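Local atomic coordinates of caspase-3 (Porites astreoides, PDB entry 6WI4), a protein that probably cleaves proteins after aspartate as a cysteine protease of the caspase family, acting in coral apoptosis, and here holds a DEVD-type peptide inhibitor. Residues A[22-28]-A[97-101]; A[33-39]-A[161-167]; A[130-136]-A[152-158]; A[168-172]-A[197-202]. All coordinates share one frame. Where two conformers were deposited one is given. Residues are numbered along the deposited sequence.

Contact 1: residues A[22-28]-A[97-101]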
loop_
_atom_site.group_PDB
_atom_site.type_symbol
_atom_site.label_atom_id
_atom_site.label_comp_id
_atom_site.label_asym_id
_atom_site.label_seq_id
_atom_site.Cartn_x
_atom_site.Cartn_y
_atom_site.Cartn_z
ATOM N N PHE A 22 13.179 9.467 -10.305
ATOM C CA PHE A 22 12.812 10.723 -9.680
ATOM C C PHE A 22 13.567 11.874 -10.333
ATOM O O PHE A 22 14.701 11.714 -10.790
ATOM C CB PHE A 22 13.073 10.646 -8.171
ATOM C CG PHE A 22 12.179 9.656 -7.486
ATOM C CD1 PHE A 22 12.458 8.299 -7.553
ATOM C CD2 PHE A 22 11.027 10.079 -6.847
ATOM C CE1 PHE A 22 11.611 7.376 -6.980
ATOM C CE2 PHE A 22 10.178 9.171 -6.256
ATOM C CZ PHE A 22 10.465 7.817 -6.326
ATOM N N LEU A 23 12.908 13.028 -10.391
ATOM C CA LEU A 23 13.472 14.200 -11.042
ATOM C C LEU A 23 14.417 14.930 -10.097
ATOM O O LEU A 23 14.363 14.778 -8.874
ATOM C CB LEU A 23 12.369 15.147 -11.503
ATOM C CG LEU A 23 11.303 14.591 -12.450
ATOM C CD1 LEU A 23 10.176 15.601 -12.654
ATOM C CD2 LEU A 23 11.913 14.187 -13.779
ATOM N N ARG A 24 15.305 15.731 -10.690
ATOM C CA ARG A 24 16.231 16.525 -9.894
ATOM C C ARG A 24 15.493 17.391 -8.880
ATOM O O ARG A 24 15.964 17.574 -7.751
ATOM C CB ARG A 24 17.096 17.383 -10.822
ATOM C CG ARG A 24 17.926 18.435 -10.112
ATOM C CD ARG A 24 18.832 19.185 -11.094
ATOM N NE ARG A 24 19.348 20.424 -10.514
ATOM C CZ ARG A 24 20.342 20.471 -9.632
ATOM N NH1 ARG A 24 20.925 19.346 -9.236
ATOM N NH2 ARG A 24 20.755 21.635 -9.143
ATOM N N SER A 25 14.318 17.912 -9.248
ATOM C CA SER A 25 13.579 18.770 -8.329
ATOM C C SER A 25 13.189 18.053 -7.039
ATOM O O SER A 25 12.964 18.715 -6.022
ATOM C CB SER A 25 12.329 19.322 -9.010
ATOM O OG SER A 25 11.475 18.270 -9.421
ATOM N N SER A 26 13.111 16.720 -7.054
ATOM C CA SER A 26 12.708 15.964 -5.872
ATOM C C SER A 26 13.844 15.732 -4.888
ATOM O O SER A 26 13.584 15.372 -3.733
ATOM C CB SER A 26 12.125 14.614 -6.298
ATOM O OG SER A 26 13.161 13.727 -6.694
ATOM N N GLY A 27 15.090 15.921 -5.312
ATOM C CA GLY A 27 16.215 15.534 -4.498
ATOM C C GLY A 27 16.519 14.050 -4.496
ATOM O O GLY A 27 17.525 13.644 -3.898
ATOM N N MET A 28 15.694 13.230 -5.148
ATOM C CA MET A 28 15.864 11.781 -5.146
ATOM C C MET A 28 16.355 11.238 -6.481
ATOM O O MET A 28 16.313 10.022 -6.698
ATOM C CB MET A 28 14.548 11.088 -4.759
ATOM C CG MET A 28 14.070 11.383 -3.346
ATOM S SD MET A 28 15.272 10.993 -2.049
ATOM C CE MET A 28 15.594 9.277 -2.322
ATOM N N TYR A 97 6.661 10.596 -1.990
ATOM C CA TYR A 97 7.240 11.363 -3.086
ATOM C C TYR A 97 6.475 11.132 -4.381
ATOM O O TYR A 97 6.297 9.986 -4.813
ATOM C CB TYR A 97 8.706 10.993 -3.306
ATOM C CG TYR A 97 9.693 11.724 -2.426
ATOM C CD1 TYR A 97 9.905 11.328 -1.119
ATOM C CD2 TYR A 97 10.437 12.785 -2.921
ATOM C CE1 TYR A 97 10.822 11.984 -0.315
ATOM C CE2 TYR A 97 11.350 13.446 -2.127
ATOM C CZ TYR A 97 11.544 13.037 -0.830
ATOM O OH TYR A 97 12.455 13.691 -0.027
ATOM N N GLY A 98 6.042 12.221 -5.011
ATOM C CA GLY A 98 5.894 12.212 -6.453
ATOM C C GLY A 98 7.271 12.268 -7.092
ATOM O O GLY A 98 8.291 12.415 -6.418
ATOM N N THR A 99 7.323 12.165 -8.419
ATOM C CA THR A 99 8.634 12.251 -9.055
ATOM C C THR A 99 9.289 13.603 -8.835
ATOM O O THR A 99 10.515 13.706 -8.935
ATOM C CB THR A 99 8.539 11.983 -10.554
ATOM O OG1 THR A 99 7.550 12.840 -11.124
ATOM C CG2 THR A 99 8.168 10.535 -10.810
ATOM N N ASP A 100 8.505 14.633 -8.512
ATOM C CA ASP A 100 9.025 15.987 -8.401
ATOM C C ASP A 100 9.158 16.495 -6.972
ATOM O O ASP A 100 9.703 17.589 -6.783
ATOM C CB ASP A 100 8.139 16.964 -9.193
ATOM C CG ASP A 100 6.709 16.993 -8.694
ATOM O OD1 ASP A 100 6.185 15.926 -8.324
ATOM O OD2 ASP A 100 6.102 18.086 -8.654
ATOM N N GLY A 101 8.685 15.763 -5.971
ATOM C CA GLY A 101 8.758 16.251 -4.607
ATOM C C GLY A 101 7.758 15.547 -3.708
ATOM O O GLY A 101 7.098 14.588 -4.107
HETATM O O HOH W 1 14.457 15.043 -1.010
#
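Start with the one direct backbone bond: Leu23 N gives its hydrogen to Thr99 O at 2.9 Å, fixing the loop 22-28 beside the turn 97-101. Thr99 also bonds through its backbone to Gln60. Ser26 OG has both its jobs filled at home, donating to Leu23 O (2.7 Å), which also takes Ser26 N (2.9 Å), and accepting from Met28 N (3.0 Å). This last bond makes an ST turn that begins on the last residue of the 3-10 segment 24-26; Ser26 CB lies 3.2 Å from Thr99 O. Residues 97-101 carry the chain round the tight turn, at Thr99 and Asp100, from strand 95-98 into strand 101-104 of the small antiparallel sheet, so the loop after strand 13-18, first in sequence of the caspase core sheet, is held against the end of that hairpin. Tyr97 O accepts from Thr89 OG1 and Asn19 ND2. Ser26 O takes a hydrogen from water 1 (2.9 Å), which also bonds Tyr97 OH at 2.6 Å. Met28 CG lies over the Tyr97 ring face, 4.0 Å from the centroid, with SD following in a Met-aromatic contact; Phe22 CE2 meets Tyr97 CB at 3.8 Å. Asp100 OD1 accepts from Arg62 N.

Contact 2: residues A[33-39]-A[161-167]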
loop_
_atom_site.group_PDB
_atom_site.type_symbol
_atom_site.label_atom_id
_atom_site.label_comp_id
_atom_site.label_asym_id
_atom_site.label_seq_id
_atom_site.Cartn_x
_atom_site.Cartn_y
_atom_site.Cartn_z
ATOM N N ARG A 33 14.541 3.560 -7.751
ATOM C CA ARG A 33 14.035 2.494 -6.885
ATOM C C ARG A 33 14.067 1.154 -7.623
ATOM O O ARG A 33 13.043 0.557 -7.961
ATOM C CB ARG A 33 12.638 2.861 -6.388
ATOM C CG ARG A 33 12.608 4.125 -5.506
ATOM C CD ARG A 33 11.216 4.434 -4.921
ATOM N NE ARG A 33 10.761 3.293 -4.137
ATOM C CZ ARG A 33 9.904 2.367 -4.563
ATOM N NH1 ARG A 33 9.323 2.471 -5.757
ATOM N NH2 ARG A 33 9.640 1.332 -3.778
ATOM N N ASN A 34 15.298 0.689 -7.860
ATOM C CA ASN A 34 15.516 -0.554 -8.583
ATOM C C ASN A 34 14.779 -1.702 -7.905
ATOM O O ASN A 34 14.836 -1.857 -6.683
ATOM C CB ASN A 34 17.018 -0.829 -8.647
ATOM C CG ASN A 34 17.821 0.447 -8.850
ATOM O OD1 ASN A 34 17.857 0.984 -9.953
ATOM N ND2 ASN A 34 18.436 0.958 -7.779
ATOM N N GLY A 35 14.070 -2.500 -8.702
ATOM C CA GLY A 35 13.268 -3.579 -8.170
ATOM C C GLY A 35 11.796 -3.255 -8.006
ATOM O O GLY A 35 10.993 -4.177 -7.816
ATOM N N THR A 36 11.416 -1.978 -8.069
ATOM C CA THR A 36 10.014 -1.644 -7.833
ATOM C C THR A 36 9.081 -2.250 -8.885
ATOM O O THR A 36 7.920 -2.535 -8.577
ATOM C CB THR A 36 9.836 -0.127 -7.753
ATOM O OG1 THR A 36 8.518 0.171 -7.274
ATOM C CG2 THR A 36 10.036 0.542 -9.112
ATOM N N ASP A 37 9.558 -2.480 -10.115
ATOM C CA ASP A 37 8.671 -3.043 -11.131
ATOM C C ASP A 37 8.230 -4.453 -10.759
ATOM O O ASP A 37 7.113 -4.865 -11.093
ATOM C CB ASP A 37 9.365 -3.073 -12.501
ATOM C CG ASP A 37 9.480 -1.700 -13.145
ATOM O OD1 ASP A 37 8.977 -0.705 -12.588
ATOM O OD2 ASP A 37 10.105 -1.623 -14.228
ATOM N N VAL A 38 9.091 -5.202 -10.056
ATOM C CA VAL A 38 8.712 -6.518 -9.554
ATOM C C VAL A 38 7.531 -6.397 -8.598
ATOM O O VAL A 38 6.587 -7.197 -8.645
ATOM C CB VAL A 38 9.924 -7.189 -8.878
ATOM C CG1 VAL A 38 9.536 -8.529 -8.281
ATOM C CG2 VAL A 38 11.063 -7.366 -9.876
ATOM N N ASP A 39 7.572 -5.396 -7.713
ATOM C CA ASP A 39 6.463 -5.144 -6.797
ATOM C C ASP A 39 5.202 -4.744 -7.553
ATOM O O ASP A 39 4.103 -5.210 -7.237
ATOM C CB ASP A 39 6.822 -4.025 -5.819
ATOM C CG ASP A 39 7.696 -4.476 -4.664
ATOM O OD1 ASP A 39 8.061 -5.665 -4.551
ATOM O OD2 ASP A 39 8.012 -3.589 -3.848
ATOM N N ARG A 161 13.964 -2.467 0.189
ATOM C CA ARG A 161 13.614 -2.964 -1.133
ATOM C C ARG A 161 14.825 -3.677 -1.707
ATOM O O ARG A 161 15.945 -3.175 -1.600
ATOM C CB ARG A 161 13.205 -1.801 -2.043
ATOM C CG ARG A 161 13.163 -2.103 -3.546
ATOM C CD ARG A 161 12.793 -0.846 -4.343
ATOM N NE ARG A 161 13.394 0.347 -3.757
ATOM C CZ ARG A 161 14.670 0.701 -3.888
ATOM N NH1 ARG A 161 15.507 -0.019 -4.625
ATOM N NH2 ARG A 161 15.111 1.794 -3.283
ATOM N N ASN A 162 14.608 -4.841 -2.319
ATOM C CA ASN A 162 15.683 -5.553 -2.995
ATOM C C ASN A 162 15.610 -5.314 -4.500
ATOM O O ASN A 162 14.537 -5.391 -5.104
ATOM C CB ASN A 162 15.626 -7.053 -2.711
ATOM C CG ASN A 162 16.798 -7.797 -3.326
ATOM O OD1 ASN A 162 16.696 -8.347 -4.419
ATOM N ND2 ASN A 162 17.933 -7.791 -2.633
ATOM N N SER A 163 16.773 -5.063 -5.109
ATOM C CA SER A 163 16.796 -4.660 -6.510
ATOM C C SER A 163 16.368 -5.784 -7.447
ATOM O O SER A 163 15.883 -5.510 -8.550
ATOM C CB SER A 163 18.192 -4.175 -6.884
ATOM O OG SER A 163 19.131 -5.228 -6.742
ATOM N N VAL A 164 16.527 -7.037 -7.034
ATOM C CA VAL A 164 16.166 -8.175 -7.873
ATOM C C VAL A 164 14.752 -8.659 -7.579
ATOM O O VAL A 164 13.963 -8.894 -8.500
ATOM C CB VAL A 164 17.193 -9.311 -7.681
ATOM C CG1 VAL A 164 16.788 -10.531 -8.491
ATOM C CG2 VAL A 164 18.587 -8.830 -8.053
ATOM N N ASN A 165 14.406 -8.788 -6.295
ATOM C CA ASN A 165 13.187 -9.468 -5.873
ATOM C C ASN A 165 12.068 -8.533 -5.445
ATOM O O ASN A 165 10.960 -9.013 -5.194
ATOM C CB ASN A 165 13.486 -10.414 -4.714
ATOM C CG ASN A 165 14.522 -11.433 -5.068
ATOM O OD1 ASN A 165 14.420 -12.093 -6.094
ATOM N ND2 ASN A 165 15.537 -11.554 -4.230
ATOM N N GLY A 166 12.316 -7.238 -5.350
ATOM C CA GLY A 166 11.292 -6.323 -4.873
ATOM C C GLY A 166 11.390 -6.106 -3.378
ATOM O O GLY A 166 12.315 -6.570 -2.708
ATOM N N SER A 167 10.391 -5.417 -2.837
ATOM C CA SER A 167 10.470 -5.017 -1.439
ATOM C C SER A 167 10.057 -6.144 -0.498
ATOM O O SER A 167 9.252 -7.022 -0.837
ATOM C CB SER A 167 9.615 -3.776 -1.168
ATOM O OG SER A 167 8.228 -4.064 -1.283
HETATM O O HOH W 2 7.670 -8.417 -5.099
#
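Arg161 gives up more surface here than any other residue. Its side chain extends along the turn 33-36, where NH1 donates to Asn34 O at 2.8 Å, while one face of the guanidinium lies against Arg33 C. The two arginines come close, with Arg33 NH2 3.9 Å from Arg161 NE. Each finds its counter-charge outside the two segments, in an acidic side chain of the bound peptide, which offsets the like charges. Arg161 also pairs its backbone with the peptide as an antiparallel strand. This is consistent with the S1 pocket of caspases, where two arginines hold the aspartate after which the substrate is cut. Asp39, in the first turn of helix 36-49, comes next. It binds the start of another helix: OD1 accepts from Ser167 N at 2.9 Å and OD2 from Ser167 OG at 2.6 Å, and Ser167 is the N-cap of helix 168-180, its OG also bonding Ile170 N. Asn34 covers the edge, its CB 4.0 Å from Ser163 CB and its O 3.4 Å from Ser163 CA, while its ND2 bonds an acidic side chain of the peptide. Between these points the backbones come together at Gly35 and Gly166: Gly35 CA sits 3.3 Å from Ser163 O, and Gly166 CA lies 3.3 Å from Asp39 OD1, where a beta carbon on either glycine would clash.

Contact 3: residues A[130-136]-A[152-158]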
loop_
_atom_site.group_PDB
_atom_site.type_symbol
_atom_site.label_atom_id
_atom_site.label_comp_id
_atom_site.label_asym_id
_atom_site.label_seq_id
_atom_site.Cartn_x
_atom_site.Cartn_y
_atom_site.Cartn_z
ATOM N N CYS A 130 9.663 4.707 2.443
ATOM C CA CYS A 130 10.259 4.982 3.736
ATOM C C CYS A 130 9.341 5.882 4.548
ATOM O O CYS A 130 8.533 6.639 4.004
ATOM C CB CYS A 130 11.628 5.622 3.553
ATOM S SG CYS A 130 12.868 4.461 2.996
ATOM N N GLN A 131 9.450 5.765 5.873
ATOM C CA GLN A 131 8.660 6.564 6.803
ATOM C C GLN A 131 9.572 7.370 7.718
ATOM O O GLN A 131 9.168 7.772 8.811
ATOM C CB GLN A 131 7.705 5.665 7.598
ATOM C CG GLN A 131 6.646 5.009 6.704
ATOM C CD GLN A 131 5.796 3.946 7.399
ATOM O OE1 GLN A 131 5.629 2.839 6.875
ATOM N NE2 GLN A 131 5.228 4.283 8.552
ATOM N N GLY A 132 10.789 7.630 7.265
ATOM C CA GLY A 132 11.820 8.206 8.105
ATOM C C GLY A 132 13.180 7.759 7.611
ATOM O O GLY A 132 13.312 7.188 6.532
ATOM N N HIS A 133 14.198 8.015 8.433
ATOM C CA HIS A 133 15.559 7.722 8.005
ATOM C C HIS A 133 16.375 7.042 9.099
ATOM O O HIS A 133 17.597 7.233 9.168
ATOM C CB HIS A 133 16.272 8.998 7.551
ATOM C CG HIS A 133 16.212 10.105 8.556
ATOM N ND1 HIS A 133 15.351 11.175 8.434
ATOM C CD2 HIS A 133 16.891 10.297 9.712
ATOM C CE1 HIS A 133 15.511 11.985 9.465
ATOM N NE2 HIS A 133 16.437 11.475 10.257
ATOM N N GLU A 134 15.732 6.257 9.963
ATOM C CA GLU A 134 16.423 5.428 10.939
ATOM C C GLU A 134 16.394 3.964 10.513
ATOM O O GLU A 134 15.417 3.486 9.927
ATOM C CB GLU A 134 15.795 5.555 12.334
ATOM C CG GLU A 134 15.758 6.974 12.878
ATOM C CD GLU A 134 17.141 7.521 13.182
ATOM O OE1 GLU A 134 18.037 6.717 13.521
ATOM O OE2 GLU A 134 17.332 8.753 13.077
ATOM N N TYR A 135 17.479 3.260 10.825
ATOM C CA TYR A 135 17.540 1.810 10.730
ATOM C C TYR A 135 16.991 1.159 12.000
ATOM O O TYR A 135 16.990 1.754 13.084
ATOM C CB TYR A 135 18.984 1.333 10.506
ATOM C CG TYR A 135 19.644 1.811 9.235
ATOM C CD1 TYR A 135 19.281 1.285 7.999
ATOM C CD2 TYR A 135 20.657 2.766 9.269
ATOM C CE1 TYR A 135 19.892 1.711 6.834
ATOM C CE2 TYR A 135 21.270 3.201 8.102
ATOM C CZ TYR A 135 20.888 2.669 6.887
ATOM O OH TYR A 135 21.493 3.097 5.720
ATOM N N MET A 136 16.537 -0.088 11.856
ATOM C CA MET A 136 16.091 -0.920 12.967
ATOM C C MET A 136 17.161 -1.964 13.273
ATOM O O MET A 136 17.641 -2.637 12.361
ATOM C CB MET A 136 14.775 -1.617 12.624
ATOM C CG MET A 136 13.627 -1.283 13.531
ATOM S SD MET A 136 12.111 -2.119 13.032
ATOM C CE MET A 136 11.194 -0.744 12.331
ATOM N N SER A 152 4.463 -0.370 5.033
ATOM C CA SER A 152 5.578 -1.315 4.944
ATOM C C SER A 152 6.473 -1.303 6.185
ATOM O O SER A 152 7.118 -2.319 6.473
ATOM C CB SER A 152 6.419 -1.033 3.696
ATOM O OG SER A 152 7.105 0.216 3.760
ATOM N N THR A 153 6.550 -0.191 6.914
ATOM C CA THR A 153 7.497 -0.071 8.025
ATOM C C THR A 153 6.806 0.662 9.176
ATOM O O THR A 153 5.575 0.676 9.278
ATOM C CB THR A 153 8.825 0.555 7.536
ATOM O OG1 THR A 153 9.814 0.422 8.569
ATOM C CG2 THR A 153 8.684 2.033 7.146
ATOM N N VAL A 154 7.601 1.214 10.091
ATOM C CA VAL A 154 7.128 1.866 11.312
ATOM C C VAL A 154 7.457 3.349 11.199
ATOM O O VAL A 154 8.489 3.703 10.608
ATOM C CB VAL A 154 7.782 1.223 12.548
ATOM C CG1 VAL A 154 7.585 2.079 13.812
ATOM C CG2 VAL A 154 7.265 -0.175 12.745
ATOM N N PRO A 155 6.615 4.253 11.701
ATOM C CA PRO A 155 6.938 5.679 11.618
ATOM C C PRO A 155 8.326 5.978 12.160
ATOM O O PRO A 155 8.703 5.528 13.252
ATOM C CB PRO A 155 5.840 6.332 12.467
ATOM C CG PRO A 155 4.679 5.435 12.267
ATOM C CD PRO A 155 5.253 4.038 12.225
ATOM N N GLY A 156 9.097 6.721 11.367
ATOM C CA GLY A 156 10.443 7.124 11.710
ATOM C C GLY A 156 11.537 6.312 11.054
ATOM O O GLY A 156 12.716 6.661 11.196
ATOM N N TYR A 157 11.191 5.258 10.329
ATOM C CA TYR A 157 12.175 4.287 9.887
ATOM C C TYR A 157 12.197 4.141 8.373
ATOM O O TYR A 157 11.186 4.335 7.694
ATOM C CB TYR A 157 11.888 2.925 10.514
ATOM C CG TYR A 157 12.107 2.860 12.008
ATOM C CD1 TYR A 157 13.349 2.513 12.522
ATOM C CD2 TYR A 157 11.072 3.124 12.896
ATOM C CE1 TYR A 157 13.557 2.422 13.887
ATOM C CE2 TYR A 157 11.272 3.040 14.269
ATOM C CZ TYR A 157 12.518 2.685 14.748
ATOM O OH TYR A 157 12.734 2.599 16.107
ATOM N N TYR A 158 13.367 3.749 7.868
ATOM C CA TYR A 158 13.497 3.281 6.497
ATOM C C TYR A 158 12.639 2.038 6.257
ATOM O O TYR A 158 12.274 1.306 7.185
ATOM C CB TYR A 158 14.947 2.900 6.200
ATOM C CG TYR A 158 15.955 4.025 6.119
ATOM C CD1 TYR A 158 15.801 5.064 5.213
ATOM C CD2 TYR A 158 17.091 4.013 6.923
ATOM C CE1 TYR A 158 16.746 6.074 5.115
ATOM C CE2 TYR A 158 18.042 5.014 6.830
ATOM C CZ TYR A 158 17.862 6.040 5.927
ATOM O OH TYR A 158 18.809 7.039 5.836
HETATM O O HOH W 3 5.621 2.430 4.222
HETATM O O HOH W 4 13.463 9.365 10.963
HETATM O O HOH W 5 14.390 0.918 9.118
#
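Tyr158 is the residue most covered, and its ring lies at the apolar centre. His133 CA packs over its face, 3.6 Å from the centroid, Cys130 SG approaches its edge (3.7 Å to Tyr158 CD1), and the edge of Tyr158 points at the face of Tyr135 with centroids 4.8 Å apart and planes at 50°. A second cluster forms around Tyr157, where Met136 CE sits over the ring face, 3.8 Å from the centroid, and also touches Val154 CB at 3.9 Å. Outward from these rings the backbones run side by side. Gln131 N donates to Tyr157 O (2.9 Å) and Gly156 N to Gln131 O (2.8 Å), so that Gly156 and Tyr157 both face Gln131 in a G1 beta bulge; further on, Tyr158 N bonds Glu134 O at 2.9 Å. At the polar edge Gln131 OE1 accepts from Thr153 N (3.2 Å) and lies 2.7 Å from water 3, which also reaches Ser152 OG, a hydroxyl that bonds Ser159 OG as well, while water 4 bridges His133 N and Gly156 O. Cys130 matches the catalytic cysteine of the caspase QACXG motif, and its loop leads past the bound peptide, whose apolar side chain packs on Tyr135 and Tyr158. The chemistry thus divides: main-chain bonds fix the path of the cysteine loop, while aromatic rings present an apolar surface to the peptide.

Contact 4: residues A[168-172]-A[197-202]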
loop_
_atom_site.group_PDB
_atom_site.type_symbol
_atom_site.label_atom_id
_atom_site.label_comp_id
_atom_site.label_asym_id
_atom_site.label_seq_id
_atom_site.Cartn_x
_atom_site.Cartn_y
_atom_site.Cartn_z
ATOM N N TRP A 168 10.620 -6.098 0.710
ATOM C CA TRP A 168 10.280 -7.076 1.732
ATOM C C TRP A 168 8.780 -7.095 1.985
ATOM O O TRP A 168 8.160 -8.157 2.050
ATOM C CB TRP A 168 10.999 -6.743 3.033
ATOM C CG TRP A 168 12.477 -6.824 2.967
ATOM C CD1 TRP A 168 13.242 -7.222 1.904
ATOM C CD2 TRP A 168 13.385 -6.504 4.023
ATOM N NE1 TRP A 168 14.578 -7.168 2.245
ATOM C CE2 TRP A 168 14.686 -6.729 3.540
ATOM C CE3 TRP A 168 13.219 -6.050 5.335
ATOM C CZ2 TRP A 168 15.819 -6.516 4.326
ATOM C CZ3 TRP A 168 14.338 -5.828 6.108
ATOM C CH2 TRP A 168 15.622 -6.064 5.605
ATOM N N PHE A 169 8.181 -5.914 2.127
ATOM C CA PHE A 169 6.759 -5.839 2.444
ATOM C C PHE A 169 5.897 -6.381 1.309
ATOM O O PHE A 169 5.011 -7.209 1.543
ATOM C CB PHE A 169 6.401 -4.392 2.765
ATOM C CG PHE A 169 4.946 -4.145 3.035
ATOM C CD1 PHE A 169 4.310 -4.741 4.111
ATOM C CD2 PHE A 169 4.239 -3.261 2.239
ATOM C CE1 PHE A 169 2.980 -4.485 4.370
ATOM C CE2 PHE A 169 2.900 -2.990 2.490
ATOM C CZ PHE A 169 2.273 -3.603 3.557
ATOM N N ILE A 170 6.120 -5.919 0.074
ATOM C CA ILE A 170 5.235 -6.346 -1.007
ATOM C C ILE A 170 5.464 -7.819 -1.345
ATOM O O ILE A 170 4.502 -8.548 -1.623
ATOM C CB ILE A 170 5.387 -5.433 -2.240
ATOM C CG1 ILE A 170 4.998 -3.991 -1.899
ATOM C CG2 ILE A 170 4.525 -5.956 -3.397
ATOM C CD1 ILE A 170 3.537 -3.814 -1.451
ATOM N N GLN A 171 6.727 -8.284 -1.316
ATOM C CA GLN A 171 7.014 -9.715 -1.461
ATOM C C GLN A 171 6.215 -10.529 -0.450
ATOM O O GLN A 171 5.628 -11.570 -0.779
ATOM C CB GLN A 171 8.512 -10.005 -1.244
ATOM C CG GLN A 171 9.485 -9.729 -2.387
ATOM C CD GLN A 171 10.896 -10.265 -2.086
ATOM O OE1 GLN A 171 11.156 -11.467 -2.227
ATOM N NE2 GLN A 171 11.805 -9.377 -1.660
ATOM N N SER A 172 6.224 -10.082 0.805
ATOM C CA SER A 172 5.556 -10.818 1.869
ATOM C C SER A 172 4.045 -10.714 1.739
ATOM O O SER A 172 3.324 -11.690 1.978
ATOM C CB SER A 172 6.002 -10.292 3.236
ATOM O OG SER A 172 7.398 -10.488 3.424
ATOM N N VAL A 197 7.911 -10.068 7.564
ATOM C CA VAL A 197 8.827 -8.936 7.414
ATOM C C VAL A 197 9.805 -8.878 8.579
ATOM O O VAL A 197 10.985 -8.543 8.405
ATOM C CB VAL A 197 8.032 -7.621 7.268
ATOM C CG1 VAL A 197 8.951 -6.422 7.390
ATOM C CG2 VAL A 197 7.303 -7.592 5.917
ATOM N N SER A 198 9.335 -9.224 9.783
ATOM C CA SER A 198 10.119 -9.160 11.010
ATOM C C SER A 198 11.220 -10.214 11.075
ATOM O O SER A 198 11.950 -10.242 12.073
ATOM C CB SER A 198 9.183 -9.298 12.212
ATOM O OG SER A 198 8.381 -8.132 12.358
ATOM N N THR A 199 11.358 -11.073 10.064
ATOM C CA THR A 199 12.462 -12.030 10.037
ATOM C C THR A 199 13.593 -11.619 9.099
ATOM O O THR A 199 14.689 -12.186 9.198
ATOM C CB THR A 199 11.962 -13.432 9.654
ATOM O OG1 THR A 199 11.502 -13.447 8.298
ATOM C CG2 THR A 199 10.831 -13.874 10.582
ATOM N N TYR A 200 13.361 -10.652 8.210
ATOM C CA TYR A 200 14.371 -10.245 7.238
ATOM C C TYR A 200 15.533 -9.527 7.923
ATOM O O TYR A 200 15.356 -8.817 8.916
ATOM C CB TYR A 200 13.770 -9.293 6.199
ATOM C CG TYR A 200 13.018 -9.885 5.025
ATOM C CD1 TYR A 200 11.658 -10.149 5.107
ATOM C CD2 TYR A 200 13.656 -10.088 3.806
ATOM C CE1 TYR A 200 10.958 -10.672 4.025
ATOM C CE2 TYR A 200 12.970 -10.606 2.717
ATOM C CZ TYR A 200 11.622 -10.891 2.831
ATOM O OH TYR A 200 10.943 -11.396 1.742
ATOM N N LYS A 201 16.730 -9.682 7.353
ATOM C CA LYS A 201 17.897 -8.886 7.726
ATOM C C LYS A 201 18.517 -8.335 6.453
ATOM O O LYS A 201 18.682 -9.077 5.484
ATOM C CB LYS A 201 18.945 -9.719 8.481
ATOM C CG LYS A 201 18.541 -10.149 9.868
ATOM C CD LYS A 201 19.632 -11.001 10.519
ATOM C CE LYS A 201 19.183 -11.511 11.886
ATOM N NZ LYS A 201 20.198 -12.438 12.464
ATOM N N SER A 202 18.860 -7.051 6.441
ATOM C CA SER A 202 19.403 -6.490 5.209
ATOM C C SER A 202 20.769 -7.092 4.914
ATOM O O SER A 202 21.532 -7.434 5.824
ATOM C CB SER A 202 19.526 -4.971 5.287
ATOM O OG SER A 202 20.493 -4.615 6.265
HETATM O O HOH W 6 12.841 -12.633 -0.094
HETATM O O HOH W 7 8.661 -12.519 1.786
#
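Aromatic stacking dominates. The five-membered ring of Trp168 and the ring of Tyr200 lie face to face, centroids 3.9 Å apart and planes at 15°. CH-pi contacts extend the stack at both ends: Tyr200 CB sits 3.4 Å from the centroid of the Trp168 six-membered ring, and Trp168 CB 4.0 Å from that of Tyr200. Van der Waals packing continues to the sides, where Val197 CG2 meets Phe169 CA at 3.9 Å and Ser172 OG at 3.8 Å, and Trp168 CH2 reaches Ser202 N at 3.5 Å. Polar links pass through water: water 6 joins Gln171 OE1 to Tyr200 OH, and water 7 joins the same hydroxyl to Ser172 OG, which itself donates to Trp168 O at 2.8 Å. Trp168 also touches an acidic side chain of the bound peptide, consistent with the aromatic wall of the substrate groove in caspase-3 relatives. The first turn of helix 168-180 is thereby packed against the chain leaving helix 186-197; Trp168 also stacks with Trp160 of strand 156-162, and Ile170, on the same helical turn, packs on helix 36-49.

In the fold
From the N terminus, the loop after strand 13-18 enters contact 1 and then, where it runs into helix 36-49 at 33-39, contact 2. Contact 1 closes at 97-101, on the small hairpin sheet, but contact 2 closes only at 161-167, so the two cross; they touch where Phe22 packs on Arg33. Contact 3 is nested inside the long loop of contact 2, joining the segment after strand 123-128 to the start of strand 156-162, the same strand that carries on into contact 2. Contact 4 follows in series, closing the two-helix excursion from 168 to 202. It touches contact 2 through Gln171 and Ile170 and contact 3 through Phe169. Contacts 2, 3 and 4 all border the bound peptide.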